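Local coordinates for protein (S)-2-haloacid dehalogenase 4A (Burkholderia cepacia, PDB 2NO4) that catalyses the hydrolytic dehalogenation of short-chain (S)-2-haloalkanoic acids to (R)-2-hydroxyalkanoic acids, with inversion of configuration, at residues I126-G130 with Y160-I166; E180-S186 with F199-I204; R34-V39 with R96-A100; V28-V32 with L46-R51; L114-K118 with R146-S150. All blocks are in the same frame, centred on the assembly; numbering follows the deposited sequence. Where two conformers were deposited one is given.

Interaction 1: residues I126-G130 with Y160-I166; sequences ILSNG and YKPDPRI. With SO4 (sulfate ion), chain H.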
# COMPACT_ATOMS: atom_id res chain seq x y z
N ILE B 126 -6.24 16.59 15.39
CA ILE B 126 -5.99 15.33 14.69
C ILE B 126 -6.24 15.55 13.17
O ILE B 126 -7.17 16.30 12.79
CB ILE B 126 -6.87 14.18 15.27
CG1 ILE B 126 -6.30 13.72 16.63
CG2 ILE B 126 -6.99 12.96 14.28
CD1 ILE B 126 -7.18 12.75 17.36
N LEU B 127 -5.40 14.95 12.32
CA LEU B 127 -5.67 14.84 10.88
C LEU B 127 -5.57 13.34 10.53
O LEU B 127 -4.47 12.72 10.64
CB LEU B 127 -4.68 15.69 10.07
CG LEU B 127 -4.84 15.58 8.54
CD1 LEU B 127 -6.21 16.22 8.12
CD2 LEU B 127 -3.63 16.17 7.79
N SER B 128 -6.70 12.75 10.16
CA SER B 128 -6.83 11.30 10.07
C SER B 128 -7.53 10.85 8.79
O SER B 128 -8.47 11.49 8.32
CB SER B 128 -7.63 10.78 11.27
OG SER B 128 -7.77 9.35 11.22
N ASN B 129 -7.11 9.70 8.25
CA ASN B 129 -7.93 8.99 7.25
C ASN B 129 -9.30 8.55 7.75
O ASN B 129 -10.19 8.31 6.95
CB ASN B 129 -7.21 7.72 6.74
CG ASN B 129 -5.98 8.02 5.92
OD1 ASN B 129 -5.92 9.01 5.17
ND2 ASN B 129 -4.96 7.14 6.03
N GLY B 130 -9.44 8.37 9.07
CA GLY B 130 -10.64 7.79 9.65
C GLY B 130 -11.78 8.80 9.47
O GLY B 130 -11.59 10.00 9.60
N TYR B 160 -7.48 10.43 0.45
CA TYR B 160 -6.66 9.89 1.55
C TYR B 160 -5.23 10.41 1.55
O TYR B 160 -4.72 10.85 0.53
CB TYR B 160 -6.66 8.37 1.47
CG TYR B 160 -7.94 7.73 1.97
CD1 TYR B 160 -8.75 6.99 1.12
CD2 TYR B 160 -8.32 7.85 3.32
CE1 TYR B 160 -9.90 6.37 1.60
CE2 TYR B 160 -9.46 7.22 3.79
CZ TYR B 160 -10.23 6.50 2.93
OH TYR B 160 -11.36 5.91 3.39
N LYS B 161 -4.59 10.35 2.72
CA LYS B 161 -3.15 10.59 2.82
C LYS B 161 -2.44 9.54 1.92
O LYS B 161 -2.97 8.44 1.75
CB LYS B 161 -2.70 10.36 4.27
CG LYS B 161 -3.24 11.34 5.27
CD LYS B 161 -3.08 10.71 6.66
CE LYS B 161 -3.23 11.72 7.77
NZ LYS B 161 -2.84 11.08 9.10
N PRO B 162 -1.23 9.86 1.42
CA PRO B 162 -0.45 11.11 1.61
C PRO B 162 -0.63 12.16 0.50
O PRO B 162 0.33 12.88 0.17
CB PRO B 162 1.00 10.60 1.58
CG PRO B 162 0.97 9.37 0.70
CD PRO B 162 -0.46 8.84 0.67
N ASP B 163 -1.81 12.20 -0.12
CA ASP B 163 -2.11 13.18 -1.17
C ASP B 163 -2.02 14.55 -0.52
O ASP B 163 -2.59 14.72 0.56
CB ASP B 163 -3.55 12.99 -1.67
CG ASP B 163 -3.87 13.86 -2.85
OD1 ASP B 163 -3.95 15.10 -2.70
OD2 ASP B 163 -3.97 13.30 -3.95
N PRO B 164 -1.28 15.50 -1.14
CA PRO B 164 -1.11 16.80 -0.47
C PRO B 164 -2.41 17.56 -0.14
O PRO B 164 -2.40 18.36 0.80
CB PRO B 164 -0.24 17.59 -1.44
CG PRO B 164 -0.49 16.89 -2.85
CD PRO B 164 -0.57 15.46 -2.43
N ARG B 165 -3.50 17.33 -0.88
CA ARG B 165 -4.75 18.05 -0.58
C ARG B 165 -5.25 17.84 0.85
O ARG B 165 -5.88 18.73 1.40
CB ARG B 165 -5.88 17.76 -1.59
CG ARG B 165 -5.55 18.15 -3.04
CD ARG B 165 -5.36 16.88 -3.84
NE ARG B 165 -6.50 16.66 -4.66
CZ ARG B 165 -6.83 15.56 -5.34
NH1 ARG B 165 -6.17 14.40 -5.28
NH2 ARG B 165 -7.92 15.66 -6.06
N ILE B 166 -4.98 16.67 1.45
CA ILE B 166 -5.39 16.44 2.83
C ILE B 166 -4.60 17.26 3.87
O ILE B 166 -5.19 17.75 4.85
CB ILE B 166 -5.49 14.94 3.22
CG1 ILE B 166 -6.25 14.81 4.55
CG2 ILE B 166 -4.09 14.29 3.29
CD1 ILE B 166 -6.46 13.35 5.06
S SO4 H . -4.75 7.84 10.20
O1 SO4 H . -5.13 8.34 11.50
O2 SO4 H . -5.69 6.83 9.72
O3 SO4 H . -4.59 8.91 9.24
O4 SO4 H . -3.46 7.19 10.43
O HOH W 1 -3.61 6.49 3.59
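Two direct hydrogen bonds hold the tip of strand 123-128 to the loop that leads into helix 164-174. K161 NZ donates to L127 O (2.8 Å), and the backbone K161 N donates to N129 OD1 (3.1 Å), an oxygen that also meets the edge of the Y160 ring at Y160 CD2 (3.2 Å); the hydroxyl of that ring is bound to A68 O. A water bridges N129 and K161, donating to K161 O (2.8 Å) and accepting a weak bond from N129 ND2 (2.9 Å). The apolar part is small: L127 CD1 lies 3.8 Å from I166 CG1. S128 OG accepts from G130 N (2.9 Å) in an ST turn, and D163 is the N-cap, D163 OD1 accepting from R165 N.

A sulfate ion, probably from the crystallisation liquor, takes hydrogen bonds from S128 OG to O1 and from both N129 N and K161 NZ to O3, each 2.8 Å; Y22 N and A21 N bind it too. S128, N129, A21 and Y22 bind the (S)-2-haloacid, so the sulfate probably marks the substrate site. K161 also forms salt bridges with nucleophile D20 and D190, consistent with its inferred importance for catalysis.

Interaction 2: residues E180-S186 with F199-I204; sequences EVCFVSS and FNTVRI
At the apolar centre V181 CG1 lies over one face of the F199 ring (chi1 m), 3.6 Å from its centroid, a CH-pi contact. F183 (chi1 t) lies beside F199, planes at 26° and centroids 5.7 Å apart, an offset pair with little overlap. On the sheet face of C182, V184 and V202, C182 SG meets V202 CG2 (3.6 Å); V184 CG1 meets I204 CD1 (3.6 Å). The extended strands run parallel, axes 4.6 Å apart at 25°, pairing C182-N200 through S185-R203. Backbone bonds alternate: N200 N-V181 O (2.9 Å), F183 N-N200 O (2.7 Å), V202 N-F183 O (2.8 Å), S185 N-V202 O (3.1 Å), I204 N-S185 O (3.0 Å). At the polar edge N200 ND2 also donates to V181 O (3.1 Å), S186 OG donates to I204 O (3.0 Å), and a water donates to S186 O (2.8 Å) and I204 O (3.0 Å) and accepts from R203 NH2 (2.7 Å). With helix 188-197 the strands form a beta-alpha-beta unit of the Rossmann-like HAD fold, S185 beside nucleophile D20.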
# COMPACT_ATOMS: atom_id res chain seq x y z
N GLU B 180 4.05 26.46 10.20
CA GLU B 180 3.61 26.71 11.59
C GLU B 180 3.04 25.46 12.23
O GLU B 180 2.54 25.50 13.38
CB GLU B 180 2.56 27.79 11.62
CG GLU B 180 3.04 29.10 11.06
CD GLU B 180 1.96 30.15 11.07
OE1 GLU B 180 0.89 29.93 10.47
OE2 GLU B 180 2.19 31.20 11.68
N VAL B 181 3.10 24.36 11.48
CA VAL B 181 2.63 23.05 11.93
C VAL B 181 3.78 22.08 12.31
O VAL B 181 4.71 21.85 11.53
CB VAL B 181 1.71 22.42 10.87
CG1 VAL B 181 1.34 20.92 11.20
CG2 VAL B 181 0.45 23.29 10.70
N CYS B 182 3.69 21.55 13.52
CA CYS B 182 4.42 20.35 13.89
C CYS B 182 3.51 19.12 13.67
O CYS B 182 2.48 18.93 14.32
CB CYS B 182 4.90 20.42 15.35
SG CYS B 182 5.85 18.94 15.83
N PHE B 183 3.92 18.30 12.71
CA PHE B 183 3.11 17.16 12.33
C PHE B 183 3.67 15.89 12.94
O PHE B 183 4.84 15.55 12.71
CB PHE B 183 3.02 16.99 10.80
CG PHE B 183 2.05 15.87 10.37
CD1 PHE B 183 0.69 16.12 10.32
CD2 PHE B 183 2.52 14.58 10.06
CE1 PHE B 183 -0.24 15.12 9.96
CE2 PHE B 183 1.60 13.56 9.67
CZ PHE B 183 0.23 13.84 9.62
N VAL B 184 2.85 15.17 13.70
CA VAL B 184 3.33 14.02 14.50
C VAL B 184 2.69 12.69 14.04
O VAL B 184 1.48 12.56 14.03
CB VAL B 184 3.08 14.21 16.03
CG1 VAL B 184 3.61 13.02 16.81
CG2 VAL B 184 3.74 15.53 16.52
N SER B 185 3.52 11.72 13.68
CA SER B 185 2.97 10.41 13.23
C SER B 185 3.95 9.27 13.49
O SER B 185 5.17 9.47 13.49
CB SER B 185 2.60 10.49 11.71
OG SER B 185 1.97 9.28 11.28
N SER B 186 3.42 8.06 13.67
CA SER B 186 4.21 6.84 13.62
C SER B 186 4.30 6.22 12.23
O SER B 186 5.04 5.25 12.03
CB SER B 186 3.64 5.79 14.58
OG SER B 186 3.74 6.26 15.91
N PHE B 199 4.99 20.50 6.28
CA PHE B 199 4.87 20.51 7.76
C PHE B 199 6.21 20.15 8.37
O PHE B 199 6.99 19.49 7.73
CB PHE B 199 3.88 19.47 8.26
CG PHE B 199 2.44 19.77 7.95
CD1 PHE B 199 2.01 21.06 7.65
CD2 PHE B 199 1.50 18.74 8.00
CE1 PHE B 199 0.62 21.33 7.39
CE2 PHE B 199 0.13 18.97 7.75
CZ PHE B 199 -0.31 20.29 7.46
N ASN B 200 6.45 20.58 9.62
CA ASN B 200 7.62 20.14 10.40
C ASN B 200 7.30 18.77 11.01
O ASN B 200 6.40 18.65 11.84
CB ASN B 200 7.96 21.16 11.51
CG ASN B 200 8.24 22.55 10.93
OD1 ASN B 200 9.29 22.78 10.33
ND2 ASN B 200 7.28 23.47 11.08
N THR B 201 8.03 17.74 10.59
CA THR B 201 7.63 16.37 10.90
C THR B 201 8.39 15.76 12.07
O THR B 201 9.60 15.88 12.18
CB THR B 201 7.72 15.45 9.66
OG1 THR B 201 9.01 15.61 9.07
CG2 THR B 201 6.65 15.88 8.65
N VAL B 202 7.64 15.08 12.92
CA VAL B 202 8.20 14.35 14.05
C VAL B 202 7.65 12.94 14.04
O VAL B 202 6.43 12.72 14.12
CB VAL B 202 7.86 15.03 15.37
CG1 VAL B 202 8.36 14.15 16.58
CG2 VAL B 202 8.39 16.47 15.39
N ARG B 203 8.56 11.99 13.88
CA ARG B 203 8.21 10.58 13.96
C ARG B 203 8.21 10.06 15.41
O ARG B 203 9.15 10.30 16.16
CB ARG B 203 9.21 9.75 13.14
CG ARG B 203 8.92 8.29 13.31
CD ARG B 203 9.32 7.50 12.18
NE ARG B 203 8.81 6.14 12.29
CZ ARG B 203 9.17 5.16 11.48
NH1 ARG B 203 10.05 5.40 10.52
NH2 ARG B 203 8.68 3.94 11.65
N ILE B 204 7.13 9.37 15.79
CA ILE B 204 7.12 8.51 16.98
C ILE B 204 7.51 7.11 16.50
O ILE B 204 6.72 6.44 15.83
CB ILE B 204 5.76 8.47 17.71
CG1 ILE B 204 5.13 9.88 17.81
CG2 ILE B 204 5.91 7.84 19.12
CD1 ILE B 204 5.93 10.89 18.61
O HOH W 2 6.96 4.23 13.75

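Interaction 3: residues R34-V39 with R96-A100; sequences RNADEV and RLMSA
This is a partly buried, largely side-chain contact between the short helix 36-39, with the turn before it, and helix 90-102; the side chain of A100 is about 11 Å from that of substrate-binding Y22. The two backbones stay apart: the nearest CA pairs are N35 with L97 (7.3 Å) and R34 with A100 (8.0 Å). N35 occupies the N-cap position with phi/psi of -126/22°, and its side chain (chi1 m) turns across the gap instead of capping. Its OD1 accepts from R96 NE (3.0 Å) and, weakly, from R96 NH2 (3.3 Å), while ND2 is hydrogen-bonded to A31 O of the preceding helix 30-33. R96 (chi1 m, chi2 t, chi3 p) lays the edge of its guanidinium on N35, and E38 OE1 (chi1 m, chi2 p) approaches one face of the same group in a salt bridge with R96 NH2 (2.5 Å).

Both partners belong to the helical insert after strand 16-19, which runs through helix 90-102, the position of the cap domain in this branch of the HAD superfamily. Alongside these polar bonds, N35 CB touches L97 CD2 (3.8 Å) and V39 CG2 reaches L97 CD1 (4.2 Å). L46 of helix 43-63 touches both V39 and L97.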
# COMPACT_ATOMS: atom_id res chain seq x y z
N ARG B 34 -6.61 -7.88 22.02
CA ARG B 34 -7.64 -8.11 23.01
C ARG B 34 -8.56 -9.31 22.71
O ARG B 34 -9.28 -9.76 23.58
CB ARG B 34 -8.44 -6.82 23.22
CG ARG B 34 -7.51 -5.69 23.77
CD ARG B 34 -8.25 -4.56 24.51
NE ARG B 34 -8.90 -3.59 23.62
CZ ARG B 34 -10.18 -3.61 23.28
NH1 ARG B 34 -10.99 -4.57 23.73
NH2 ARG B 34 -10.67 -2.66 22.46
N ASN B 35 -8.51 -9.82 21.48
CA ASN B 35 -9.36 -10.92 21.04
C ASN B 35 -8.52 -12.06 20.47
O ASN B 35 -9.00 -12.85 19.67
CB ASN B 35 -10.32 -10.42 19.96
CG ASN B 35 -11.31 -9.40 20.48
OD1 ASN B 35 -12.36 -9.77 21.03
ND2 ASN B 35 -11.00 -8.10 20.30
N ALA B 36 -7.26 -12.10 20.87
CA ALA B 36 -6.29 -13.04 20.32
C ALA B 36 -6.71 -14.50 20.58
O ALA B 36 -6.60 -15.35 19.69
CB ALA B 36 -4.92 -12.74 20.90
N ASP B 37 -7.22 -14.79 21.78
CA ASP B 37 -7.70 -16.16 22.15
C ASP B 37 -8.83 -16.65 21.23
O ASP B 37 -8.88 -17.81 20.85
CB ASP B 37 -8.18 -16.22 23.63
CG ASP B 37 -7.05 -15.98 24.65
OD1 ASP B 37 -5.86 -15.86 24.27
OD2 ASP B 37 -7.37 -15.92 25.86
N GLU B 38 -9.76 -15.75 20.92
CA GLU B 38 -10.85 -16.01 20.01
C GLU B 38 -10.35 -16.25 18.59
O GLU B 38 -10.91 -17.07 17.86
CB GLU B 38 -11.84 -14.82 20.04
CG GLU B 38 -12.58 -14.60 21.38
CD GLU B 38 -11.87 -13.66 22.39
OE1 GLU B 38 -12.61 -12.98 23.13
OE2 GLU B 38 -10.62 -13.60 22.48
N VAL B 39 -9.28 -15.55 18.17
CA VAL B 39 -8.77 -15.72 16.80
C VAL B 39 -7.95 -17.01 16.68
O VAL B 39 -8.03 -17.71 15.66
CB VAL B 39 -7.93 -14.46 16.32
CG1 VAL B 39 -7.25 -14.71 14.94
CG2 VAL B 39 -8.82 -13.21 16.25
N ARG B 96 -16.92 -8.80 16.61
CA ARG B 96 -16.03 -8.56 17.75
C ARG B 96 -14.84 -7.66 17.41
O ARG B 96 -14.49 -6.73 18.15
CB ARG B 96 -15.48 -9.88 18.30
CG ARG B 96 -16.44 -10.60 19.24
CD ARG B 96 -15.77 -11.84 19.86
NE ARG B 96 -14.90 -11.45 20.98
CZ ARG B 96 -15.24 -11.59 22.26
NH1 ARG B 96 -16.41 -12.14 22.59
NH2 ARG B 96 -14.41 -11.18 23.22
N LEU B 97 -14.21 -7.94 16.28
CA LEU B 97 -12.99 -7.20 15.88
C LEU B 97 -13.30 -5.76 15.41
O LEU B 97 -12.57 -4.82 15.75
CB LEU B 97 -12.19 -8.01 14.86
CG LEU B 97 -11.46 -9.26 15.41
CD1 LEU B 97 -10.72 -10.00 14.29
CD2 LEU B 97 -10.49 -8.88 16.50
N MET B 98 -14.40 -5.59 14.68
CA MET B 98 -14.89 -4.24 14.30
C MET B 98 -15.33 -3.41 15.52
O MET B 98 -15.04 -2.21 15.58
CB MET B 98 -16.02 -4.35 13.26
CG MET B 98 -15.58 -4.88 11.88
SD MET B 98 -14.22 -3.96 11.08
CE MET B 98 -15.01 -2.42 10.58
N SER B 99 -15.99 -4.03 16.51
CA SER B 99 -16.34 -3.32 17.75
C SER B 99 -15.11 -2.89 18.51
O SER B 99 -15.08 -1.80 19.05
CB SER B 99 -17.19 -4.17 18.70
OG SER B 99 -18.36 -4.53 18.03
N ALA B 100 -14.10 -3.75 18.54
CA ALA B 100 -12.86 -3.42 19.20
C ALA B 100 -12.15 -2.27 18.49
O ALA B 100 -11.57 -1.41 19.12
CB ALA B 100 -11.96 -4.66 19.31

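Interaction 4: residues V28-V32 with L46-R51; sequences VHSAV and LSMLWR
V32 is the main bump of this contact. Its side chain (chi1 t) enters a hollow made by L46, S47 and W50, with V32 CG2 4.2 Å from L46 CD2, 3.7 Å from S47 CB and 3.7 Å from W50 CE3, at the edge of the indole. A31 CB fits beside it against W50 CZ3 (3.9 Å). Residues 30-32 and 46-51 are helical, with W50 N bonded to L46 O (2.9 Å) and R51 N to S47 O (3.2 Å). CA-CA distances are 5.9 Å for V32-S47 and 7.7 Å for V28-R51. V28 (chi1 m) places CG2 over one face of the guanidinium of substrate-binding R51, 3.8 Å from R51 NE. Two waters fill the gap around S47 (chi1 t): one joins S47 OG (2.9 Å) to V28 O (2.7 Å) and V32 N (3.0 Å), the other S47 OG (2.8 Å) to H29 O (2.7 Å). W50 continues onto A77 and L78 of helix 70-84, and Y101 of helix 90-102 packs against V28, A31 and W50.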
# COMPACT_ATOMS: atom_id res chain seq x y z
N VAL B 28 -3.26 0.47 16.85
CA VAL B 28 -3.98 -0.39 15.88
C VAL B 28 -3.93 -1.92 16.25
O VAL B 28 -4.87 -2.67 15.96
CB VAL B 28 -3.65 -0.10 14.34
CG1 VAL B 28 -4.01 1.34 13.94
CG2 VAL B 28 -2.18 -0.40 13.96
N HIS B 29 -2.86 -2.32 16.96
CA HIS B 29 -2.68 -3.71 17.45
C HIS B 29 -3.68 -4.22 18.51
O HIS B 29 -3.91 -5.40 18.61
CB HIS B 29 -1.26 -3.92 17.97
CG HIS B 29 -0.20 -3.29 17.12
ND1 HIS B 29 0.52 -2.19 17.53
CD2 HIS B 29 0.28 -3.61 15.90
CE1 HIS B 29 1.39 -1.85 16.59
NE2 HIS B 29 1.25 -2.69 15.58
N SER B 30 -4.28 -3.32 19.28
CA SER B 30 -5.20 -3.70 20.34
C SER B 30 -6.50 -4.38 19.87
O SER B 30 -7.10 -5.16 20.64
CB SER B 30 -5.53 -2.48 21.23
OG SER B 30 -6.21 -1.48 20.48
N ALA B 31 -6.95 -4.10 18.63
CA ALA B 31 -8.21 -4.70 18.18
C ALA B 31 -8.08 -6.23 18.15
O ALA B 31 -8.93 -6.95 18.75
CB ALA B 31 -8.71 -4.12 16.81
N VAL B 32 -7.00 -6.74 17.53
CA VAL B 32 -6.74 -8.21 17.57
C VAL B 32 -6.18 -8.67 18.92
O VAL B 32 -6.60 -9.71 19.38
CB VAL B 32 -5.91 -8.78 16.32
CG1 VAL B 32 -5.81 -10.31 16.35
CG2 VAL B 32 -6.60 -8.39 14.98
N LEU B 46 -2.87 -12.29 11.13
CA LEU B 46 -4.17 -11.69 10.79
C LEU B 46 -4.16 -10.17 11.01
O LEU B 46 -4.54 -9.42 10.13
CB LEU B 46 -5.31 -12.26 11.64
CG LEU B 46 -6.69 -11.65 11.33
CD1 LEU B 46 -7.36 -12.43 10.23
CD2 LEU B 46 -7.57 -11.66 12.55
N SER B 47 -3.72 -9.77 12.20
CA SER B 47 -3.60 -8.35 12.55
C SER B 47 -2.75 -7.57 11.54
O SER B 47 -3.14 -6.49 11.13
CB SER B 47 -3.03 -8.21 13.96
OG SER B 47 -3.13 -6.86 14.39
N MET B 48 -1.59 -8.12 11.16
CA MET B 48 -0.72 -7.48 10.17
C MET B 48 -1.37 -7.37 8.79
O MET B 48 -1.24 -6.35 8.12
CB MET B 48 0.59 -8.22 10.04
CG MET B 48 1.42 -8.25 11.32
SD MET B 48 2.93 -9.28 11.07
CE MET B 48 3.59 -8.41 9.64
N LEU B 49 -2.05 -8.41 8.34
CA LEU B 49 -2.73 -8.37 7.02
C LEU B 49 -3.89 -7.39 7.02
O LEU B 49 -4.06 -6.66 6.03
CB LEU B 49 -3.22 -9.75 6.58
CG LEU B 49 -3.85 -9.85 5.19
CD1 LEU B 49 -2.94 -9.41 4.02
CD2 LEU B 49 -4.26 -11.32 5.00
N TRP B 50 -4.70 -7.39 8.09
CA TRP B 50 -5.80 -6.44 8.21
C TRP B 50 -5.28 -5.00 8.01
O TRP B 50 -5.79 -4.23 7.19
CB TRP B 50 -6.45 -6.58 9.58
CG TRP B 50 -7.69 -5.72 9.84
CD1 TRP B 50 -8.38 -4.95 8.96
CD2 TRP B 50 -8.35 -5.63 11.09
NE1 TRP B 50 -9.45 -4.35 9.61
CE2 TRP B 50 -9.47 -4.79 10.91
CE3 TRP B 50 -8.12 -6.22 12.35
CZ2 TRP B 50 -10.34 -4.48 11.97
CZ3 TRP B 50 -9.02 -5.92 13.41
CH2 TRP B 50 -10.11 -5.06 13.19
N ARG B 51 -4.25 -4.65 8.79
CA ARG B 51 -3.66 -3.33 8.74
C ARG B 51 -3.09 -2.99 7.34
O ARG B 51 -3.34 -1.91 6.82
CB ARG B 51 -2.57 -3.21 9.85
CG ARG B 51 -1.68 -1.95 9.75
CD ARG B 51 -2.47 -0.70 10.03
NE ARG B 51 -1.61 0.46 10.27
CZ ARG B 51 -2.05 1.72 10.33
NH1 ARG B 51 -3.33 1.98 10.16
NH2 ARG B 51 -1.20 2.72 10.54
O HOH W 3 -5.37 -5.29 15.43
O HOH W 4 -2.55 -7.26 17.15

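Interaction 5: residues L114-K118 with R146-S150; sequences LEKLK and RVLDS. With SO4 (sulfate ion), chain M.
The backbone carbonyl of V147 is buried here without any polar partner; instead the aliphatic part of K118 runs over it, with K118 CD 3.6 Å from V147 O. K118 has an unusual conformation for this, chi1 -143° with chi2 t, chi3 130° and chi4 98°, which carries the chain along the 146-150 segment to D149. K118 NZ forms a salt bridge with D149 OD1, at 3.3 Å a weak hydrogen bond, and a water closes the triangle, accepting from K118 NZ (3.1 Å) and donating to D149 OD1 (2.6 Å). The other oxygen, D149 OD2, is hydrogen-bonded to V124 N at the start of the neighbouring strand.

Segment 114-118 is regular helix, with K118 N bonded to L114 O (2.8 Å); the facing segment has no continuous secondary structure. They approach most closely at E115 and V147, CA-CA 5.4 Å. V147 (chi1 m) wedges against the helix, CG2 lying 3.7 Å from L114 CB and CG1 3.9 Å from E115 CB. L114 (chi1 m, chi2 p) also meets L148 through their CD2 atoms (3.7 Å), and both leucines lie on V124. K116 takes no part; K116 NZ donates to O2 of a sulfate ion (3.1 Å), probably from the crystallisation liquor. The arrangement belongs to the edge of the Rossmann-like fold, where helix 110-119 packs against the loop entering the outermost strand 150-153.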
# COMPACT_ATOMS: atom_id res chain seq x y z
N LEU B 114 -1.05 15.32 25.06
CA LEU B 114 -1.93 16.29 24.42
C LEU B 114 -2.41 17.40 25.40
O LEU B 114 -2.40 18.58 25.03
CB LEU B 114 -3.05 15.57 23.63
CG LEU B 114 -2.58 15.31 22.16
CD1 LEU B 114 -1.29 14.52 22.10
CD2 LEU B 114 -3.65 14.62 21.39
N GLU B 115 -2.74 17.03 26.65
CA GLU B 115 -3.04 18.05 27.67
C GLU B 115 -1.88 19.02 27.92
O GLU B 115 -2.07 20.20 27.93
CB GLU B 115 -3.55 17.44 28.98
CG GLU B 115 -3.92 18.49 30.07
CD GLU B 115 -4.73 19.70 29.53
OE1 GLU B 115 -5.89 19.51 29.10
OE2 GLU B 115 -4.21 20.84 29.54
N LYS B 116 -0.66 18.52 28.04
CA LYS B 116 0.52 19.42 28.24
C LYS B 116 0.66 20.39 27.07
O LYS B 116 0.87 21.60 27.25
CB LYS B 116 1.82 18.61 28.41
CG LYS B 116 1.92 17.72 29.67
CD LYS B 116 3.34 17.09 29.76
CE LYS B 116 3.51 16.03 30.84
NZ LYS B 116 3.23 16.65 32.15
N LEU B 117 0.51 19.87 25.85
CA LEU B 117 0.60 20.70 24.64
C LEU B 117 -0.52 21.73 24.58
O LEU B 117 -0.29 22.86 24.19
CB LEU B 117 0.58 19.82 23.37
CG LEU B 117 1.83 18.97 23.16
CD1 LEU B 117 1.70 18.08 21.90
CD2 LEU B 117 3.08 19.85 23.08
N LYS B 118 -1.73 21.33 24.96
CA LYS B 118 -2.84 22.27 24.96
C LYS B 118 -2.61 23.38 26.03
O LYS B 118 -2.94 24.55 25.79
CB LYS B 118 -4.14 21.52 25.20
CG LYS B 118 -5.35 22.03 24.44
CD LYS B 118 -6.54 21.11 24.78
CE LYS B 118 -7.78 21.90 25.19
NZ LYS B 118 -8.75 22.08 24.07
N ARG B 146 -11.38 15.59 25.14
CA ARG B 146 -11.21 16.81 25.91
C ARG B 146 -9.87 17.48 25.74
O ARG B 146 -9.68 18.61 26.18
CB ARG B 146 -11.48 16.54 27.40
CG ARG B 146 -10.50 15.61 28.08
CD ARG B 146 -11.16 14.97 29.31
NE ARG B 146 -12.35 14.19 28.97
CZ ARG B 146 -13.02 13.43 29.84
NH1 ARG B 146 -12.61 13.37 31.11
NH2 ARG B 146 -14.09 12.74 29.46
N VAL B 147 -8.94 16.79 25.10
CA VAL B 147 -7.59 17.31 24.94
C VAL B 147 -7.33 17.76 23.50
O VAL B 147 -6.16 17.94 23.12
CB VAL B 147 -6.50 16.33 25.49
CG1 VAL B 147 -6.67 16.16 26.98
CG2 VAL B 147 -6.53 14.96 24.81
N LEU B 148 -8.41 17.97 22.73
CA LEU B 148 -8.32 18.32 21.29
C LEU B 148 -9.10 19.59 20.89
O LEU B 148 -10.25 19.77 21.30
CB LEU B 148 -8.84 17.17 20.42
CG LEU B 148 -8.06 15.86 20.37
CD1 LEU B 148 -8.91 14.85 19.61
CD2 LEU B 148 -6.68 16.04 19.75
N ASP B 149 -8.47 20.43 20.07
CA ASP B 149 -9.15 21.58 19.50
C ASP B 149 -9.98 21.23 18.28
O ASP B 149 -11.03 21.83 18.03
CB ASP B 149 -8.14 22.68 19.15
CG ASP B 149 -7.48 23.28 20.38
OD1 ASP B 149 -8.25 23.70 21.29
OD2 ASP B 149 -6.22 23.30 20.47
N SER B 150 -9.52 20.25 17.51
CA SER B 150 -10.09 19.99 16.20
C SER B 150 -9.72 18.57 15.75
O SER B 150 -8.67 18.03 16.08
CB SER B 150 -9.61 21.05 15.21
OG SER B 150 -9.92 20.70 13.87
S SO4 M . 4.60 13.22 34.45
O1 SO4 M . 5.80 12.91 35.24
O2 SO4 M . 4.62 14.62 34.03
O3 SO4 M . 4.52 12.18 33.41
O4 SO4 M . 3.36 13.07 35.20
O HOH W 5 -6.98 24.53 23.43

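In the fold
Interactions 1, 2 and 5 gather around the parallel sheet, whereas interactions 3 and 4 join helices of the inserted part of the chain. Interactions 1 and 2 have centres 13 Å apart and touch directly, F183 CZ lying 4.2 Å from K161 NZ; K161 and S185 both approach nucleophile D20. Interaction 5 meets interaction 1 at the sheet edge, through a probable hydrogen bond from I126 N to S150 O (2.9 Å) and packing of I126 CD1 on L148 CD1 (3.5 Å). Interactions 3 and 4, with centres 10 Å apart, share one helical cluster through L97 CD2 and A31 O (3.4 Å). R51 of interaction 4 belongs to the substrate site, about 6 Å by side chains from D20.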